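Local structure of diol-dehydratase (Roseburia inulinivorans, 5I2A) at residues A801-V815 with F822-R836. The protein probably dehydrates diols such as 1,2-propanediol by glycyl-radical chemistry, without the help of vitamin B12. Residues are numbered along the deposited sequence; the frame is centred on the assembly and turned at random.
Sequences AQAHPEKYSGLIVRV and FTTLSKSLQDDIIKR
With chi1 at -172°, Phe822 turns its CG away from its own backbone N, and the ring reaches in among Ala801, Leu811 and Val813. Ala801 CB approaches Phe822 CD2 at 3.7 Å, Val813 CG2 lies at the ring edge, in plane, and Gln830 CG covers one face, offset toward the rim. The chain of Gln802, extended beyond CG, runs past this ring into a hole between Lys827, Gln830, Asp831 and Ile834. There both hydrogens of its amide nitrogen are used: Gln802 NE2 donates to Asp831 OD1 at 2.8 Å, nearly along the C-O axis, and to Gln830 OE1 at 3.1 Å. Ile834 CD1 meets the same amide, 3.5 Å from Gln802 CD. Asp831 also takes a salt bridge from Lys827, while Gln830 NE2 holds Phe822 O in a nearly straight bond (170°), tying helix 827-835 back to the 3-10 segment 822-824. Phe822 N donates to Leu811 O, and three waters link Thr823 to the carbonyls of Pro805, Tyr808, Ser809 and Leu811. At the far end Arg836 grips Val815 O end-on, NH1 and NH2 each at 2.9 Å; NH1 lies on a lone pair, NH2 above the carbonyl plane. Asn756 donates to the same oxygen. Between these polar ends, Val813 and Val815 pack on Leu825 and Ile833. Strand 812-814 pairs antiparallel with 819-821 in a hairpin whose connection holds Gly817, the predicted radical site, here without its radical. Helix 795-803 packs Leu798 against Val813, Phe822 and Ile834, while helix 699-703 touches helix 827-835 through Val700.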
# COMPACT_ATOMS: atom_id res chain seq x y z
N ALA A 801 -44.49 -27.42 11.73
CA ALA A 801 -43.42 -27.39 10.73
C ALA A 801 -42.13 -27.98 11.29
O ALA A 801 -41.31 -28.53 10.55
CB ALA A 801 -43.19 -25.96 10.22
N GLN A 802 -41.95 -27.88 12.60
CA GLN A 802 -40.85 -28.55 13.26
C GLN A 802 -41.04 -30.05 13.27
O GLN A 802 -40.11 -30.79 12.98
CB GLN A 802 -40.68 -28.06 14.70
CG GLN A 802 -39.96 -26.73 14.82
CD GLN A 802 -39.50 -26.45 16.24
OE1 GLN A 802 -40.22 -26.72 17.20
NE2 GLN A 802 -38.29 -25.91 16.38
N ALA A 803 -42.25 -30.50 13.59
CA ALA A 803 -42.55 -31.92 13.70
C ALA A 803 -42.63 -32.61 12.34
O ALA A 803 -42.23 -33.76 12.20
CB ALA A 803 -43.85 -32.13 14.47
N HIS A 804 -43.14 -31.90 11.34
CA HIS A 804 -43.33 -32.47 10.02
C HIS A 804 -42.90 -31.50 8.94
O HIS A 804 -43.75 -30.93 8.25
CB HIS A 804 -44.80 -32.85 9.80
CG HIS A 804 -45.37 -33.69 10.90
ND1 HIS A 804 -45.16 -35.05 10.99
CD2 HIS A 804 -46.13 -33.36 11.97
CE1 HIS A 804 -45.76 -35.52 12.06
NE2 HIS A 804 -46.36 -34.52 12.68
N PRO A 805 -41.58 -31.30 8.77
CA PRO A 805 -41.09 -30.31 7.80
C PRO A 805 -41.53 -30.58 6.37
O PRO A 805 -41.64 -29.65 5.57
CB PRO A 805 -39.56 -30.40 7.93
CG PRO A 805 -39.29 -31.74 8.57
CD PRO A 805 -40.48 -31.98 9.48
N GLU A 806 -41.79 -31.84 6.04
CA GLU A 806 -42.16 -32.18 4.67
C GLU A 806 -43.51 -31.56 4.25
O GLU A 806 -43.81 -31.48 3.07
CB GLU A 806 -42.19 -33.70 4.49
CG GLU A 806 -43.37 -34.42 5.17
CD GLU A 806 -43.23 -34.53 6.69
OE1 GLU A 806 -42.20 -34.11 7.26
OE2 GLU A 806 -44.19 -35.05 7.31
N LYS A 807 -44.30 -31.07 5.20
CA LYS A 807 -45.57 -30.40 4.87
C LYS A 807 -45.40 -28.89 4.68
O LYS A 807 -46.35 -28.18 4.34
CB LYS A 807 -46.61 -30.66 5.97
CG LYS A 807 -47.14 -32.10 6.04
CD LYS A 807 -47.80 -32.40 7.38
CE LYS A 807 -48.98 -31.48 7.65
NZ LYS A 807 -49.57 -31.68 9.02
N TYR A 808 -44.18 -28.41 4.90
CA TYR A 808 -43.93 -26.98 4.99
C TYR A 808 -42.68 -26.55 4.24
O TYR A 808 -41.95 -25.67 4.69
CB TYR A 808 -43.80 -26.57 6.45
CG TYR A 808 -45.08 -26.79 7.22
CD1 TYR A 808 -46.10 -25.85 7.18
CD2 TYR A 808 -45.28 -27.94 7.97
CE1 TYR A 808 -47.27 -26.03 7.87
CE2 TYR A 808 -46.46 -28.15 8.67
CZ TYR A 808 -47.45 -27.18 8.62
OH TYR A 808 -48.64 -27.37 9.32
N SER A 809 -42.46 -27.16 3.09
CA SER A 809 -41.25 -26.90 2.34
C SER A 809 -41.21 -25.46 1.82
O SER A 809 -40.14 -24.93 1.56
CB SER A 809 -41.11 -27.92 1.19
OG SER A 809 -42.18 -27.82 0.28
N GLY A 810 -42.37 -24.82 1.70
CA GLY A 810 -42.43 -23.45 1.23
C GLY A 810 -42.67 -22.40 2.31
O GLY A 810 -42.80 -21.21 2.02
N LEU A 811 -42.74 -22.83 3.56
CA LEU A 811 -43.08 -21.91 4.64
C LEU A 811 -41.94 -20.90 4.87
O LEU A 811 -40.80 -21.30 5.08
CB LEU A 811 -43.37 -22.68 5.92
CG LEU A 811 -43.66 -21.81 7.14
CD1 LEU A 811 -44.99 -21.07 6.95
CD2 LEU A 811 -43.68 -22.65 8.39
N ILE A 812 -42.26 -19.62 4.82
CA ILE A 812 -41.30 -18.54 5.06
C ILE A 812 -41.56 -17.92 6.43
O ILE A 812 -42.71 -17.73 6.80
CB ILE A 812 -41.40 -17.41 3.99
CG1 ILE A 812 -41.28 -17.97 2.57
CG2 ILE A 812 -40.41 -16.28 4.28
CD1 ILE A 812 -39.89 -18.06 2.05
N VAL A 813 -40.51 -17.61 7.18
CA VAL A 813 -40.67 -16.76 8.36
C VAL A 813 -39.73 -15.57 8.27
O VAL A 813 -38.72 -15.62 7.58
CB VAL A 813 -40.40 -17.49 9.67
CG1 VAL A 813 -41.44 -18.58 9.91
CG2 VAL A 813 -38.96 -18.05 9.70
N ARG A 814 -40.08 -14.51 8.99
CA ARG A 814 -39.18 -13.38 9.18
C ARG A 814 -38.16 -13.73 10.24
O ARG A 814 -38.54 -14.12 11.34
CB ARG A 814 -39.95 -12.13 9.59
CG ARG A 814 -39.11 -10.86 9.51
CD ARG A 814 -38.65 -10.61 8.07
NE ARG A 814 -37.93 -9.33 7.91
CZ ARG A 814 -37.47 -8.87 6.75
NH1 ARG A 814 -37.64 -9.57 5.63
NH2 ARG A 814 -36.84 -7.70 6.70
N VAL A 815 -36.87 -13.59 9.93
CA VAL A 815 -35.84 -13.78 10.94
C VAL A 815 -35.52 -12.43 11.59
O VAL A 815 -36.13 -12.08 12.58
CB VAL A 815 -34.55 -14.43 10.34
CG1 VAL A 815 -33.53 -14.69 11.42
CG2 VAL A 815 -34.90 -15.72 9.63
N PHE A 822 -38.37 -21.57 6.69
CA PHE A 822 -38.36 -22.05 8.08
C PHE A 822 -37.66 -23.38 8.26
O PHE A 822 -36.91 -23.58 9.22
CB PHE A 822 -39.79 -22.16 8.62
CG PHE A 822 -39.86 -22.46 10.09
CD1 PHE A 822 -39.52 -21.51 11.03
CD2 PHE A 822 -40.28 -23.70 10.54
CE1 PHE A 822 -39.59 -21.78 12.39
CE2 PHE A 822 -40.35 -23.98 11.89
CZ PHE A 822 -40.00 -23.02 12.82
N THR A 823 -37.92 -24.32 7.34
CA THR A 823 -37.34 -25.64 7.50
C THR A 823 -35.89 -25.69 7.01
O THR A 823 -35.29 -26.75 7.03
CB THR A 823 -38.16 -26.75 6.76
OG1 THR A 823 -38.18 -26.50 5.35
CG2 THR A 823 -39.60 -26.80 7.28
N THR A 824 -35.32 -24.57 6.57
CA THR A 824 -33.87 -24.53 6.31
C THR A 824 -33.13 -23.97 7.52
O THR A 824 -31.91 -23.85 7.49
CB THR A 824 -33.48 -23.69 5.06
OG1 THR A 824 -33.76 -22.30 5.30
CG2 THR A 824 -34.22 -24.17 3.82
N LEU A 825 -33.86 -23.61 8.56
CA LEU A 825 -33.25 -23.08 9.77
C LEU A 825 -33.04 -24.19 10.80
O LEU A 825 -33.83 -25.14 10.86
CB LEU A 825 -34.11 -21.97 10.36
CG LEU A 825 -34.46 -20.83 9.40
CD1 LEU A 825 -35.24 -19.75 10.12
CD2 LEU A 825 -33.19 -20.23 8.76
N SER A 826 -31.99 -24.05 11.61
CA SER A 826 -31.68 -25.03 12.65
C SER A 826 -32.71 -24.97 13.77
O SER A 826 -33.40 -23.96 13.92
CB SER A 826 -30.29 -24.79 13.23
OG SER A 826 -30.30 -23.66 14.09
N LYS A 827 -32.77 -26.03 14.57
CA LYS A 827 -33.72 -26.07 15.67
C LYS A 827 -33.56 -24.90 16.64
O LYS A 827 -34.55 -24.33 17.10
CB LYS A 827 -33.58 -27.39 16.45
CG LYS A 827 -34.53 -27.45 17.63
CD LYS A 827 -34.39 -28.73 18.43
CE LYS A 827 -35.10 -28.58 19.78
NZ LYS A 827 -36.49 -28.04 19.60
N SER A 828 -32.32 -24.54 16.97
CA SER A 828 -32.12 -23.47 17.93
C SER A 828 -32.64 -22.12 17.39
O SER A 828 -33.21 -21.32 18.13
CB SER A 828 -30.64 -23.37 18.34
OG SER A 828 -29.82 -23.06 17.23
N LEU A 829 -32.47 -21.87 16.10
CA LEU A 829 -32.97 -20.62 15.53
C LEU A 829 -34.50 -20.67 15.39
O LEU A 829 -35.18 -19.71 15.71
CB LEU A 829 -32.31 -20.34 14.17
CG LEU A 829 -32.79 -19.08 13.44
CD1 LEU A 829 -32.67 -17.84 14.31
CD2 LEU A 829 -31.97 -18.92 12.17
N GLN A 830 -35.02 -21.80 14.93
CA GLN A 830 -36.47 -22.01 14.90
C GLN A 830 -37.09 -21.78 16.27
O GLN A 830 -38.10 -21.10 16.39
CB GLN A 830 -36.81 -23.42 14.44
CG GLN A 830 -36.51 -23.74 12.98
CD GLN A 830 -36.89 -25.18 12.65
OE1 GLN A 830 -37.06 -25.99 13.56
NE2 GLN A 830 -37.03 -25.49 11.37
N ASP A 831 -36.48 -22.34 17.31
CA ASP A 831 -36.99 -22.16 18.67
C ASP A 831 -37.00 -20.69 19.09
O ASP A 831 -37.90 -20.25 19.78
CB ASP A 831 -36.19 -22.96 19.69
CG ASP A 831 -36.41 -24.47 19.57
OD1 ASP A 831 -37.34 -24.90 18.85
OD2 ASP A 831 -35.65 -25.22 20.21
N ASP A 832 -35.96 -19.94 18.70
CA ASP A 832 -35.90 -18.53 19.04
C ASP A 832 -37.08 -17.79 18.42
O ASP A 832 -37.73 -16.98 19.05
CB ASP A 832 -34.57 -17.90 18.59
CG ASP A 832 -34.36 -16.51 19.20
OD1 ASP A 832 -34.46 -16.39 20.43
OD2 ASP A 832 -34.11 -15.55 18.45
N ILE A 833 -37.35 -18.10 17.16
CA ILE A 833 -38.42 -17.46 16.42
C ILE A 833 -39.78 -17.82 17.02
O ILE A 833 -40.65 -16.97 17.19
CB ILE A 833 -38.35 -17.84 14.92
CG1 ILE A 833 -37.06 -17.26 14.32
CG2 ILE A 833 -39.59 -17.36 14.16
CD1 ILE A 833 -36.81 -17.59 12.87
N ILE A 834 -39.93 -19.09 17.41
CA ILE A 834 -41.18 -19.56 17.99
C ILE A 834 -41.50 -18.90 19.33
O ILE A 834 -42.65 -18.57 19.59
CB ILE A 834 -41.15 -21.11 18.16
CG1 ILE A 834 -41.27 -21.78 16.79
CG2 ILE A 834 -42.28 -21.57 19.07
CD1 ILE A 834 -40.93 -23.28 16.78
N LYS A 835 -40.51 -18.69 20.19
CA LYS A 835 -40.84 -18.15 21.50
C LYS A 835 -41.02 -16.62 21.50
O LYS A 835 -41.37 -16.06 22.52
CB LYS A 835 -39.79 -18.54 22.54
CG LYS A 835 -38.56 -17.67 22.58
CD LYS A 835 -37.72 -17.98 23.82
CE LYS A 835 -36.44 -17.13 23.83
NZ LYS A 835 -35.46 -17.55 22.78
N ARG A 836 -40.79 -15.97 20.36
CA ARG A 836 -41.05 -14.53 20.27
C ARG A 836 -42.49 -14.23 20.66
O ARG A 836 -43.39 -15.02 20.35
CB ARG A 836 -40.77 -14.00 18.87
CG ARG A 836 -39.29 -13.96 18.51
CD ARG A 836 -39.10 -13.51 17.07
NE ARG A 836 -37.70 -13.60 16.64
CZ ARG A 836 -37.30 -13.34 15.40
NH1 ARG A 836 -38.18 -12.96 14.48
NH2 ARG A 836 -36.01 -13.46 15.09
O HOH W 1 -38.25 -28.02 10.53
O HOH W 2 -39.26 -28.93 4.41
O HOH W 3 -39.76 -23.87 5.05
O HOH W 4 -37.74 -25.38 2.79